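PDB 5L2P: arylesterase from Sulfolobus solfataricus, which hydrolyses a broad range of aromatic esters, p-nitrophenyl fatty acid esters and organophosphates such as paraoxon. Local coordinates for residues Phe27-Ile30 with Arg31-Val34. Numbering follows the deposited sequence.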
loop_
_atom_site.group_PDB
_atom_site.type_symbol
_atom_site.label_atom_id
_atom_site.label_comp_id
_atom_site.label_asym_id
_atom_site.label_seq_id
_atom_site.Cartn_x
_atom_site.Cartn_y
_atom_site.Cartn_z
ATOM N N PHE A 27 34.490 15.792 5.773
ATOM C CA PHE A 27 33.105 16.235 5.651
ATOM C C PHE A 27 32.943 17.406 4.680
ATOM O O PHE A 27 32.020 17.421 3.855
ATOM C CB PHE A 27 32.486 16.574 7.014
ATOM C CG PHE A 27 31.086 17.118 6.912
ATOM C CD1 PHE A 27 30.020 16.309 6.510
ATOM C CD2 PHE A 27 30.838 18.435 7.172
ATOM C CE1 PHE A 27 28.735 16.820 6.383
ATOM C CE2 PHE A 27 29.556 18.955 7.067
ATOM C CZ PHE A 27 28.502 18.151 6.659
ATOM N N GLN A 28 33.827 18.380 4.780
ATOM C CA GLN A 28 33.751 19.554 3.915
ATOM C C GLN A 28 33.858 19.214 2.424
ATOM O O GLN A 28 33.177 19.827 1.597
ATOM C CB GLN A 28 34.835 20.551 4.306
ATOM C CG GLN A 28 34.602 21.164 5.680
ATOM C CD GLN A 28 33.545 22.260 5.665
ATOM O OE1 GLN A 28 32.901 22.528 4.636
ATOM N NE2 GLN A 28 33.381 22.926 6.811
ATOM N N GLU A 29 34.713 18.252 2.086
ATOM C CA GLU A 29 34.832 17.814 0.699
ATOM C C GLU A 29 33.587 17.051 0.220
ATOM O O GLU A 29 33.200 17.184 -0.929
ATOM C CB GLU A 29 36.090 16.978 0.488
ATOM C CG GLU A 29 37.358 17.716 0.862
ATOM C CD GLU A 29 37.498 19.059 0.152
ATOM O OE1 GLU A 29 37.466 19.071 -1.103
ATOM O OE2 GLU A 29 37.625 20.103 0.842
ATOM N N ILE A 30 32.963 16.282 1.110
ATOM C CA ILE A 30 31.693 15.605 0.800
ATOM C C ILE A 30 30.571 16.618 0.569
ATOM O O ILE A 30 29.794 16.486 -0.380
ATOM C CB ILE A 30 31.294 14.577 1.892
ATOM C CG1 ILE A 30 32.300 13.408 1.873
ATOM C CG2 ILE A 30 29.878 14.044 1.660
ATOM C CD1 ILE A 30 32.295 12.564 3.115
ATOM N N ARG A 31 30.518 17.634 1.424
ATOM C CA ARG A 31 29.558 18.731 1.267
ATOM C C ARG A 31 29.691 19.347 -0.125
ATOM O O ARG A 31 28.722 19.467 -0.867
ATOM C CB ARG A 31 29.759 19.784 2.371
ATOM C CG ARG A 31 28.932 21.056 2.209
ATOM C CD ARG A 31 29.197 22.047 3.347
ATOM N NE ARG A 31 28.407 21.794 4.552
ATOM C CZ ARG A 31 28.625 22.373 5.731
ATOM N NH1 ARG A 31 29.640 23.206 5.886
ATOM N NH2 ARG A 31 27.849 22.109 6.775
ATOM N N GLN A 32 30.909 19.715 -0.478
ATOM C CA GLN A 32 31.198 20.330 -1.770
ATOM C C GLN A 32 30.912 19.384 -2.929
ATOM O O GLN A 32 30.352 19.814 -3.939
ATOM C CB GLN A 32 32.663 20.777 -1.786
ATOM C CG GLN A 32 33.157 21.394 -3.091
ATOM C CD GLN A 32 34.559 21.959 -2.967
ATOM O OE1 GLN A 32 34.997 22.310 -1.872
ATOM N NE2 GLN A 32 35.265 22.053 -4.086
ATOM N N LYS A 33 31.284 18.112 -2.810
ATOM C CA LYS A 33 31.085 17.180 -3.917
ATOM C C LYS A 33 29.586 16.933 -4.200
ATOM O O LYS A 33 29.196 16.798 -5.358
ATOM C CB LYS A 33 31.773 15.855 -3.641
ATOM C CG LYS A 33 32.225 15.104 -4.892
ATOM C CD LYS A 33 33.143 13.926 -4.530
ATOM C CE LYS A 33 34.579 14.324 -4.147
ATOM N NZ LYS A 33 35.468 14.461 -5.343
ATOM N N VAL A 34 28.756 16.870 -3.145
ATOM C CA VAL A 34 27.338 16.731 -3.312
ATOM C C VAL A 34 26.727 18.030 -3.856
ATOM O O VAL A 34 25.827 17.999 -4.700
ATOM C CB VAL A 34 26.646 16.335 -1.988
ATOM C CG1 VAL A 34 25.099 16.388 -2.128
ATOM C CG2 VAL A 34 27.137 14.952 -1.547
#
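Phe27 and Arg31 meet one turn apart in the first two turns of helix 27-39, a local i to i+4 contact near the N-terminus of the chain. The backbone supplies the frame: Arg31 N donates to Phe27 O at 2.9 Å, and the same i+4 to i backbone bond is repeated by Gln32, Lys33 and Val34 to Gln28, Glu29 and Ile30, the regular alpha-helical pattern. On this frame the Phe27 ring presents its edge to the arginine, CE2 lying 3.6 Å from Arg31 NH2. On the arginine's side of the contact, CE2 sits over one face of the guanidinium, offset toward its rim, and the two planes stand 72° apart, so this is an edge-on approach and not a stack. Arg31 reaches the ring by running extended through chi2 and then bending at chi3 (-84°), which swings its head back along the preceding turn. Gln28 runs alongside it, its OE1 3.6 Å from Arg31 NH1. In this member of the GDXG family of alpha/beta hydrolases, the helix probably forms part of the cap over the active site, as in relatives. Arg31 ties it to the segment just after the probable oxyanion-hole motif, for NE bonds to Ile87 O; separately, NH1 forms a salt bridge with Glu119 in another loop, and together these partners probably fix the guanidinium's rotation. Phe27 also touches Tyr212 and Met216 of helix 212-217. On the buried side, Ile30 CG2 approaches Val34 CG2 at 4.3 Å, and the side chain of Val34, which touches Leu88, is about 10 Å from those of the probable catalytic residues Ser156 and His281.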